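Local coordinates for protein alginate lyase (Paenibacillus sp. FPU-7, PDB 6KFN) that probably cleaves the polysaccharide alginate by beta-elimination, as an alginate lyase built on a right-handed parallel beta-helix, at residues T3-L14 with G24-F35; L87-L98 with L109-H120. All coordinates share one frame; numbering follows the deposited sequence.

Overall arrangement
Contact 1 (3-14 with 24-35) lies at the N-terminal end of the chain, its centre about 24 Å from the centre of the protein, where a strand, a helix and a second strand start the fold. Contact 2 (87-98 with 109-120) belongs to the body of the beta-helix, about 10 Å from the chain's centre, and stacks two successive coils. The two contact centres are about 19 Å apart, yet they meet in the core: Leu29 CD1 of contact 1 packs on Leu87 CD2 of contact 2 at 4.0 Å. Neither contact supplies a ligand to the two sodium ions, although the Glu117 side chain of contact 2 comes within about 8 Å of one.

Contact 1. Residues T3-L14 with G24-F35; sequences TRTISCATASCL and GDDIVLAEGVTF
Strands 4-8 and 25-29 run parallel, their axes 4.7 Å apart and inclined by 18°, with Arg4 level with Asp25 and Cys8 with Leu29. Backbone bonds alternate: Ile6 N gives to Asp26 O, Ile6 O accepts from Val28 N, and Cys8 repeats the pattern with Val28 and Ala30. On the face carrying Arg4, Ile6 and Cys8, the Arg4 guanidinium grips the Asp25 carboxylate side-on, NE to OD1 and NH2 to OD2 both at 2.9 Å, the two planes 39° apart. A bend at chi3 (65°) turns the NE edge toward the carboxylate, the side chains running side by side. Ile6 CD1 lies 3.7 Å from Asp25 CG, a methyl beside the salt bridge. On the other face, one water links Thr5 OG1 and Asp26 OD2, while Asp26 OD1 is held by Arg54. Beyond this pair, the Phe35 ring points its edge at two carbonyls, CZ 3.4 Å from Cys8 O and CE2 3.4 Å from Thr10 O; Val33 CG1 lies over one face and Leu29 CD1 over the opposite, both toward the rim. Leu14 CD1 meets Ile27 CG2 at 3.9 Å, and the Cys8-Cys13 disulfide ties strand to helix. Strand 4-8, helix 11-19 and strand 25-29 form a beta-alpha-beta unit at the N-terminal end; the helix lies over the Ile6 and Ile27 face through Ala17, and strand 51-55 pairs with the far edge of 25-29.

Contact 2. Residues L87-L98 with L109-H120; sequences LKMTGALKGIML and LEIYDIGDEGVH
Thr90 CB sits over one face of the Tyr112 ring, 4.0 Å from its centroid, a CH-pi contact displaced toward the rim, while Lys88 CB comes to the ring edge. Tyr136 of the next coil also meets this ring, nearly parallel to it. Thr90 OG1 gives a 2.7 Å hydrogen bond to Tyr112 O from above the carbonyl plane. The His120 ring is approached obliquely by Met97 SD, 4.2 Å from its centroid; bends at chi2 (67°) and chi3 (69°) curl the methionine over to it. At the ring edge, ND1 donates to Glu117 OE2 at 2.7 Å in a nearly straight bond, and NE2 is taken by Gly152 O, so both nitrogens are engaged and the ring's rotation is fixed. Glu117 OE1 accepts from Lys94 NZ at 2.7 Å on its syn side, and the same NZ reaches the anti lone pair of Asp116 OD2 at 3.1 Å. A methionine in place of Lys94 would probably leave the buried carboxylates of Asp116 and Glu117 without their shared positive charge. Inside the coils, Ile96 CD1 packs against Leu109 CD1 at 3.5 Å and Ile111 CD1 at 3.9 Å. Parallel ladders on two faces, Lys88-Glu110 with Met89-Ile111 and Ile96-Val119 with Met97-His120, joined through the corners of the chain at Gly91, Gly95 and Asp113, together with the stacked aliphatic interior, mark consecutive coils of a right-handed parallel beta-helix of the pectate lyase-like kind.

Contact 1. Residues T3-L14 with G24-F35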
loop_
_atom_site.group_PDB
_atom_site.type_symbol
_atom_site.label_atom_id
_atom_site.label_comp_id
_atom_site.label_asym_id
_atom_site.label_seq_id
_atom_site.Cartn_x
_atom_site.Cartn_y
_atom_site.Cartn_z
ATOM N N THR A 3 21.836 11.556 14.659
ATOM C CA THR A 3 22.719 12.702 14.706
ATOM C C THR A 3 22.121 13.864 15.478
ATOM O O THR A 3 22.848 14.637 16.091
ATOM C CB THR A 3 23.000 13.074 13.250
ATOM O OG1 THR A 3 23.587 11.956 12.559
ATOM C CG2 THR A 3 23.948 14.268 13.168
ATOM N N ARG A 4 20.809 14.008 15.423
ATOM C CA ARG A 4 20.082 15.097 16.075
ATOM C C ARG A 4 18.707 14.579 16.449
ATOM O O ARG A 4 18.094 13.923 15.617
ATOM C CB ARG A 4 19.963 16.273 15.133
ATOM C CG ARG A 4 19.343 17.464 15.729
ATOM C CD ARG A 4 19.552 18.709 14.853
ATOM N NE ARG A 4 18.857 18.585 13.562
ATOM C CZ ARG A 4 18.472 19.617 12.843
ATOM N NH1 ARG A 4 18.648 20.867 13.288
ATOM N NH2 ARG A 4 17.872 19.437 11.654
ATOM N N THR A 5 18.238 14.894 17.647
ATOM C CA THR A 5 16.912 14.512 18.107
ATOM C C THR A 5 16.037 15.746 18.199
ATOM O O THR A 5 16.444 16.745 18.798
ATOM C CB THR A 5 16.992 13.808 19.455
ATOM O OG1 THR A 5 17.865 12.676 19.362
ATOM C CG2 THR A 5 15.635 13.342 19.919
ATOM N N ILE A 6 14.859 15.665 17.627
ATOM C CA ILE A 6 13.879 16.741 17.677
ATOM C C ILE A 6 12.600 16.143 18.247
ATOM O O ILE A 6 11.972 15.321 17.586
ATOM C CB ILE A 6 13.646 17.418 16.309
ATOM C CG1 ILE A 6 14.963 17.703 15.560
ATOM C CG2 ILE A 6 12.873 18.696 16.558
ATOM C CD1 ILE A 6 15.475 16.557 14.675
ATOM N N SER A 7 12.259 16.521 19.467
ATOM C CA SER A 7 11.109 15.944 20.170
ATOM C C SER A 7 9.926 16.889 20.001
ATOM O O SER A 7 9.974 18.013 20.491
ATOM C CB SER A 7 11.475 15.783 21.660
ATOM O OG SER A 7 12.569 14.886 21.804
ATOM N N CYS A 8 8.877 16.471 19.335
ATOM C CA CYS A 8 7.755 17.363 19.069
ATOM C C CYS A 8 6.456 16.878 19.681
ATOM O O CYS A 8 6.116 15.701 19.609
ATOM C CB CYS A 8 7.528 17.526 17.571
ATOM S SG CYS A 8 8.789 18.513 16.733
ATOM N N ALA A 9 5.679 17.830 20.166
ATOM C CA ALA A 9 4.330 17.568 20.674
ATOM C C ALA A 9 3.279 18.508 20.080
ATOM O O ALA A 9 2.138 18.469 20.511
ATOM C CB ALA A 9 4.307 17.632 22.197
ATOM N N THR A 10 3.649 19.312 19.073
ATOM C CA THR A 10 2.709 20.149 18.355
ATOM C C THR A 10 2.967 20.031 16.852
ATOM O O THR A 10 4.058 19.681 16.390
ATOM C CB THR A 10 2.845 21.625 18.725
ATOM O OG1 THR A 10 4.089 22.107 18.223
ATOM C CG2 THR A 10 2.758 21.826 20.246
ATOM N N ALA A 11 1.921 20.347 16.111
ATOM C CA ALA A 11 2.007 20.409 14.660
ATOM C C ALA A 11 3.021 21.430 14.186
ATOM O O ALA A 11 3.760 21.181 13.226
ATOM C CB ALA A 11 0.626 20.688 14.051
ATOM N N SER A 12 3.122 22.560 14.873
ATOM C CA SER A 12 4.095 23.563 14.465
ATOM C C SER A 12 5.516 23.034 14.628
ATOM O O SER A 12 6.360 23.252 13.758
ATOM C CB SER A 12 3.901 24.858 15.258
ATOM O OG SER A 12 4.210 24.655 16.616
ATOM N N CYS A 13 5.791 22.312 15.725
ATOM C CA CYS A 13 7.095 21.698 15.915
ATOM C C CYS A 13 7.398 20.721 14.792
ATOM O O CYS A 13 8.484 20.737 14.213
ATOM C CB CYS A 13 7.146 21.031 17.276
ATOM S SG CYS A 13 8.700 20.306 17.769
ATOM N N LEU A 14 6.426 19.880 14.445
ATOM C CA LEU A 14 6.646 18.897 13.386
ATOM C C LEU A 14 6.871 19.564 12.040
ATOM O O LEU A 14 7.784 19.189 11.300
ATOM C CB LEU A 14 5.454 17.934 13.336
ATOM C CG LEU A 14 5.519 16.939 12.162
ATOM C CD1 LEU A 14 6.780 16.103 12.143
ATOM C CD2 LEU A 14 4.283 16.022 12.240
ATOM N N GLY A 24 20.124 11.938 9.294
ATOM C CA GLY A 24 20.406 11.553 10.662
ATOM C C GLY A 24 19.471 12.144 11.700
ATOM O O GLY A 24 19.581 11.816 12.879
ATOM N N ASP A 25 18.529 12.979 11.288
ATOM C CA ASP A 25 17.563 13.505 12.247
ATOM C C ASP A 25 16.646 12.383 12.744
ATOM O O ASP A 25 16.225 11.519 11.980
ATOM C CB ASP A 25 16.711 14.620 11.645
ATOM C CG ASP A 25 17.365 15.969 11.583
ATOM O OD1 ASP A 25 18.486 16.139 12.143
ATOM O OD2 ASP A 25 16.734 16.875 11.014
ATOM N N ASP A 26 16.253 12.491 14.018
ATOM C CA ASP A 26 15.268 11.616 14.666
ATOM C C ASP A 26 14.174 12.535 15.200
ATOM O O ASP A 26 14.372 13.189 16.220
ATOM C CB ASP A 26 15.954 10.825 15.754
ATOM C CG ASP A 26 15.122 9.716 16.345
ATOM O OD1 ASP A 26 14.131 9.311 15.732
ATOM O OD2 ASP A 26 15.529 9.220 17.447
ATOM N N ILE A 27 13.062 12.589 14.470
ATOM C CA ILE A 27 11.916 13.416 14.810
ATOM C C ILE A 27 10.949 12.517 15.583
ATOM O O ILE A 27 10.380 11.579 15.027
ATOM C CB ILE A 27 11.268 14.002 13.554
ATOM C CG1 ILE A 27 12.283 14.807 12.744
ATOM C CG2 ILE A 27 10.051 14.828 13.951
ATOM C CD1 ILE A 27 11.764 15.197 11.346
ATOM N N VAL A 28 10.816 12.808 16.883
ATOM C CA VAL A 28 10.171 11.911 17.837
ATOM C C VAL A 28 8.889 12.568 18.320
ATOM O O VAL A 28 8.934 13.616 18.971
ATOM C CB VAL A 28 11.098 11.570 19.010
ATOM C CG1 VAL A 28 10.432 10.538 19.903
ATOM C CG2 VAL A 28 12.469 11.066 18.511
ATOM N N LEU A 29 7.748 11.978 17.972
ATOM C CA LEU A 29 6.448 12.579 18.197
ATOM C C LEU A 29 5.784 12.025 19.459
ATOM O O LEU A 29 5.720 10.814 19.684
ATOM C CB LEU A 29 5.558 12.346 16.991
ATOM C CG LEU A 29 6.112 12.871 15.664
ATOM C CD1 LEU A 29 5.074 12.760 14.582
ATOM C CD2 LEU A 29 6.610 14.298 15.821
ATOM N N ALA A 30 5.296 12.938 20.296
ATOM C CA ALA A 30 4.752 12.567 21.593
ATOM C C ALA A 30 3.554 11.631 21.485
ATOM O O ALA A 30 2.662 11.821 20.666
ATOM C CB ALA A 30 4.324 13.835 22.335
ATOM N N GLU A 31 3.526 10.609 22.343
ATOM C CA GLU A 31 2.375 9.716 22.430
ATOM C C GLU A 31 1.120 10.483 22.797
ATOM O O GLU A 31 1.145 11.419 23.580
ATOM C CB GLU A 31 2.623 8.615 23.447
ATOM C CG GLU A 31 3.642 7.586 22.984
ATOM C CD GLU A 31 3.690 6.412 23.921
ATOM O OE1 GLU A 31 4.658 6.297 24.690
ATOM O OE2 GLU A 31 2.727 5.610 23.932
ATOM N N GLY A 32 -0.003 10.056 22.245
ATOM C CA GLY A 32 -1.281 10.624 22.602
ATOM C C GLY A 32 -1.620 11.899 21.882
ATOM O O GLY A 32 -2.736 12.391 22.026
ATOM N N VAL A 33 -0.705 12.449 21.094
ATOM C CA VAL A 33 -0.948 13.705 20.433
ATOM C C VAL A 33 -1.392 13.436 19.010
ATOM O O VAL A 33 -0.851 12.563 18.328
ATOM C CB VAL A 33 0.317 14.581 20.474
ATOM C CG1 VAL A 33 0.109 15.856 19.684
ATOM C CG2 VAL A 33 0.672 14.900 21.916
ATOM N N THR A 34 -2.381 14.212 18.563
ATOM C CA THR A 34 -2.784 14.289 17.167
ATOM C C THR A 34 -2.181 15.553 16.566
ATOM O O THR A 34 -2.450 16.667 17.016
ATOM C CB THR A 34 -4.305 14.231 17.009
ATOM O OG1 THR A 34 -4.778 12.952 17.465
ATOM C CG2 THR A 34 -4.677 14.382 15.562
ATOM N N PHE A 35 -1.378 15.360 15.541
ATOM C CA PHE A 35 -0.716 16.409 14.783
ATOM C C PHE A 35 -1.525 16.643 13.522
ATOM O O PHE A 35 -1.570 15.764 12.665
ATOM C CB PHE A 35 0.702 15.971 14.401
ATOM C CG PHE A 35 1.614 15.694 15.585
ATOM C CD1 PHE A 35 1.516 14.511 16.316
ATOM C CD2 PHE A 35 2.568 16.628 15.980
ATOM C CE1 PHE A 35 2.316 14.282 17.417
ATOM C CE2 PHE A 35 3.380 16.398 17.070
ATOM C CZ PHE A 35 3.273 15.247 17.803
HETATM O O HOH W 1 17.105 10.163 19.269
#

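Contact 2. Residues L87-L98 with L109-H120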
loop_
_atom_site.group_PDB
_atom_site.type_symbol
_atom_site.label_atom_id
_atom_site.label_comp_id
_atom_site.label_asym_id
_atom_site.label_seq_id
_atom_site.Cartn_x
_atom_site.Cartn_y
_atom_site.Cartn_z
ATOM N N LEU A 87 3.581 5.169 13.703
ATOM C CA LEU A 87 2.623 6.256 13.663
ATOM C C LEU A 87 1.266 5.787 13.156
ATOM O O LEU A 87 1.162 4.855 12.366
ATOM C CB LEU A 87 3.136 7.343 12.717
ATOM C CG LEU A 87 4.424 8.039 13.202
ATOM C CD1 LEU A 87 5.035 8.868 12.095
ATOM C CD2 LEU A 87 4.127 8.931 14.351
ATOM N N LYS A 88 0.253 6.512 13.575
ATOM C CA LYS A 88 -1.071 6.444 12.968
ATOM C C LYS A 88 -1.213 7.573 11.953
ATOM O O LYS A 88 -0.694 8.684 12.173
ATOM C CB LYS A 88 -2.145 6.567 14.055
ATOM C CG LYS A 88 -2.163 5.431 15.041
ATOM C CD LYS A 88 -3.152 5.618 16.195
ATOM C CE LYS A 88 -3.300 4.418 17.046
ATOM N NZ LYS A 88 -4.297 4.710 18.125
ATOM N N MET A 89 -1.923 7.306 10.863
ATOM C CA MET A 89 -2.207 8.296 9.836
ATOM C C MET A 89 -3.696 8.218 9.502
ATOM O O MET A 89 -4.205 7.132 9.221
ATOM C CB MET A 89 -1.406 8.076 8.533
ATOM C CG MET A 89 0.084 8.405 8.561
ATOM S SD MET A 89 1.073 7.104 9.259
ATOM C CE MET A 89 2.733 7.843 9.009
ATOM N N THR A 90 -4.372 9.354 9.514
ATOM C CA THR A 90 -5.801 9.376 9.319
ATOM C C THR A 90 -6.268 10.697 8.759
ATOM O O THR A 90 -5.528 11.675 8.697
ATOM C CB THR A 90 -6.484 9.058 10.665
ATOM O OG1 THR A 90 -7.868 8.764 10.465
ATOM C CG2 THR A 90 -6.405 10.188 11.677
ATOM N N GLY A 91 -7.562 10.731 8.405
ATOM C CA GLY A 91 -8.219 12.014 8.280
ATOM C C GLY A 91 -7.831 12.857 7.079
ATOM O O GLY A 91 -7.805 14.099 7.163
ATOM N N ALA A 92 -7.549 12.227 5.966
ATOM C CA ALA A 92 -7.126 12.898 4.750
ATOM C C ALA A 92 -7.603 12.099 3.560
ATOM O O ALA A 92 -8.002 10.944 3.669
ATOM C CB ALA A 92 -5.616 13.064 4.707
ATOM N N LEU A 93 -7.471 12.699 2.381
ATOM C CA LEU A 93 -7.853 12.042 1.134
ATOM C C LEU A 93 -6.957 10.871 0.787
ATOM O O LEU A 93 -7.395 9.883 0.211
ATOM C CB LEU A 93 -7.886 13.062 -0.008
ATOM C CG LEU A 93 -8.456 12.573 -1.330
ATOM C CD1 LEU A 93 -9.928 12.290 -1.247
ATOM C CD2 LEU A 93 -8.213 13.615 -2.434
ATOM N N LYS A 94 -5.674 10.997 1.109
ATOM C CA LYS A 94 -4.712 9.914 0.980
ATOM C C LYS A 94 -3.985 9.784 2.301
ATOM O O LYS A 94 -3.783 10.776 3.007
ATOM C CB LYS A 94 -3.642 10.243 -0.078
ATOM C CG LYS A 94 -4.096 11.030 -1.321
ATOM C CD LYS A 94 -4.958 10.204 -2.176
ATOM C CE LYS A 94 -5.213 10.870 -3.559
ATOM N NZ LYS A 94 -6.193 10.079 -4.391
ATOM N N GLY A 95 -3.549 8.572 2.653
ATOM C CA GLY A 95 -2.794 8.392 3.871
ATOM C C GLY A 95 -1.346 8.856 3.695
ATOM O O GLY A 95 -0.959 9.920 4.162
ATOM N N ILE A 96 -0.570 8.034 2.986
ATOM C CA ILE A 96 0.809 8.368 2.650
ATOM C C ILE A 96 0.932 8.344 1.135
ATOM O O ILE A 96 0.642 7.334 0.499
ATOM C CB ILE A 96 1.826 7.420 3.293
ATOM C CG1 ILE A 96 1.621 7.319 4.775
ATOM C CG2 ILE A 96 3.238 7.900 2.951
ATOM C CD1 ILE A 96 2.576 6.345 5.477
ATOM N N MET A 97 1.365 9.456 0.567
ATOM C CA MET A 97 1.683 9.563 -0.848
ATOM C C MET A 97 3.186 9.712 -0.966
ATOM O O MET A 97 3.772 10.575 -0.309
ATOM C CB MET A 97 0.988 10.786 -1.466
ATOM C CG MET A 97 1.299 11.019 -2.949
ATOM S SD MET A 97 0.662 9.771 -4.082
ATOM C CE MET A 97 -1.062 10.093 -3.946
ATOM N N LEU A 98 3.812 8.875 -1.805
ATOM C CA LEU A 98 5.234 8.981 -2.140
ATOM C C LEU A 98 5.347 9.374 -3.599
ATOM O O LEU A 98 4.790 8.707 -4.454
ATOM C CB LEU A 98 5.938 7.646 -1.900
ATOM C CG LEU A 98 5.669 7.185 -0.429
ATOM C CD1 LEU A 98 4.517 6.226 -0.246
ATOM C CD2 LEU A 98 6.987 6.510 -0.011
ATOM N N LEU A 109 2.861 1.051 11.118
ATOM C CA LEU A 109 1.896 2.095 10.878
ATOM C C LEU A 109 0.467 1.572 10.973
ATOM O O LEU A 109 0.180 0.408 10.690
ATOM C CB LEU A 109 2.116 2.724 9.505
ATOM C CG LEU A 109 3.546 3.191 9.216
ATOM C CD1 LEU A 109 3.567 3.986 7.933
ATOM C CD2 LEU A 109 4.110 4.025 10.362
ATOM N N GLU A 110 -0.429 2.475 11.329
ATOM C CA GLU A 110 -1.864 2.215 11.329
ATOM C C GLU A 110 -2.509 3.345 10.536
ATOM O O GLU A 110 -2.466 4.492 10.985
ATOM C CB GLU A 110 -2.380 2.132 12.768
ATOM C CG GLU A 110 -3.835 1.769 12.877
ATOM C CD GLU A 110 -4.393 1.754 14.296
ATOM O OE1 GLU A 110 -3.621 1.787 15.253
ATOM O OE2 GLU A 110 -5.632 1.732 14.413
ATOM N N ILE A 111 -3.062 3.016 9.357
ATOM C CA ILE A 111 -3.513 4.010 8.391
ATOM C C ILE A 111 -4.997 3.745 8.151
ATOM O O ILE A 111 -5.356 2.633 7.745
ATOM C CB ILE A 111 -2.717 3.912 7.084
ATOM C CG1 ILE A 111 -1.223 4.084 7.373
ATOM C CG2 ILE A 111 -3.241 4.902 6.061
ATOM C CD1 ILE A 111 -0.339 3.820 6.192
ATOM N N TYR A 112 -5.847 4.735 8.429
ATOM C CA TYR A 112 -7.277 4.454 8.454
ATOM C C TYR A 112 -8.080 5.728 8.317
ATOM O O TYR A 112 -7.623 6.835 8.618
ATOM C CB TYR A 112 -7.663 3.742 9.789
ATOM C CG TYR A 112 -7.318 4.571 11.017
ATOM C CD1 TYR A 112 -6.022 4.560 11.527
ATOM C CD2 TYR A 112 -8.227 5.422 11.624
ATOM C CE1 TYR A 112 -5.633 5.329 12.577
ATOM C CE2 TYR A 112 -7.822 6.242 12.732
ATOM C CZ TYR A 112 -6.503 6.170 13.172
ATOM O OH TYR A 112 -5.992 6.917 14.235
ATOM N N ASP A 113 -9.336 5.537 7.902
ATOM C CA ASP A 113 -10.302 6.619 7.717
ATOM C C ASP A 113 -9.768 7.641 6.705
ATOM O O ASP A 113 -9.552 8.821 6.969
ATOM C CB ASP A 113 -10.760 7.262 9.019
ATOM C CG ASP A 113 -11.545 6.319 9.906
ATOM O OD1 ASP A 113 -12.105 5.325 9.432
ATOM O OD2 ASP A 113 -11.576 6.625 11.134
ATOM N N ILE A 114 -9.574 7.119 5.487
ATOM C CA ILE A 114 -8.956 7.804 4.363
ATOM C C ILE A 114 -9.997 7.945 3.251
ATOM O O ILE A 114 -10.746 7.006 2.959
ATOM C CB ILE A 114 -7.728 6.993 3.864
ATOM C CG1 ILE A 114 -6.697 6.788 4.981
ATOM C CG2 ILE A 114 -7.103 7.641 2.663
ATOM C CD1 ILE A 114 -6.144 8.054 5.596
ATOM N N GLY A 115 -10.036 9.116 2.616
ATOM C CA GLY A 115 -11.041 9.352 1.584
ATOM C C GLY A 115 -10.885 8.472 0.344
ATOM O O GLY A 115 -11.873 7.922 -0.165
ATOM N N ASP A 116 -9.657 8.376 -0.174
ATOM C CA ASP A 116 -9.295 7.557 -1.317
ATOM C C ASP A 116 -8.343 6.465 -0.818
ATOM O O ASP A 116 -8.744 5.669 0.035
ATOM C CB ASP A 116 -8.719 8.426 -2.451
ATOM C CG ASP A 116 -9.735 9.359 -3.102
ATOM O OD1 ASP A 116 -10.945 9.314 -2.846
ATOM O OD2 ASP A 116 -9.232 10.159 -3.956
ATOM N N GLU A 117 -7.097 6.431 -1.325
ATOM C CA GLU A 117 -6.217 5.282 -1.116
ATOM C C GLU A 117 -5.297 5.474 0.091
ATOM O O GLU A 117 -4.828 6.568 0.408
ATOM C CB GLU A 117 -5.434 4.936 -2.388
ATOM C CG GLU A 117 -4.321 5.885 -2.829
ATOM C CD GLU A 117 -4.723 7.092 -3.678
ATOM O OE1 GLU A 117 -5.908 7.496 -3.661
ATOM O OE2 GLU A 117 -3.828 7.698 -4.345
ATOM N N GLY A 118 -4.987 4.359 0.745
ATOM C CA GLY A 118 -4.187 4.393 1.953
ATOM C C GLY A 118 -2.748 4.820 1.722
ATOM O O GLY A 118 -2.267 5.764 2.360
ATOM N N VAL A 119 -2.051 4.079 0.870
ATOM C CA VAL A 119 -0.640 4.309 0.557
ATOM C C VAL A 119 -0.497 4.278 -0.949
ATOM O O VAL A 119 -1.009 3.357 -1.591
ATOM C CB VAL A 119 0.264 3.252 1.210
ATOM C CG1 VAL A 119 1.745 3.424 0.813
ATOM C CG2 VAL A 119 0.114 3.309 2.732
ATOM N N HIS A 120 0.232 5.230 -1.520
ATOM C CA HIS A 120 0.428 5.277 -2.961
ATOM C C HIS A 120 1.898 5.539 -3.268
ATOM O O HIS A 120 2.451 6.561 -2.868
ATOM C CB HIS A 120 -0.440 6.356 -3.559
ATOM C CG HIS A 120 -0.564 6.338 -5.059
ATOM N ND1 HIS A 120 -1.670 6.842 -5.659
ATOM C CD2 HIS A 120 0.206 5.839 -6.065
ATOM C CE1 HIS A 120 -1.561 6.734 -6.975
ATOM N NE2 HIS A 120 -0.410 6.165 -7.244
HETATM O O HOH W 2 -6.725 3.367 16.419
HETATM O O HOH W 3 -10.100 8.933 12.022
HETATM O O HOH W 4 -4.138 8.971 -6.739
HETATM O O HOH W 5 -2.081 7.435 -0.782
#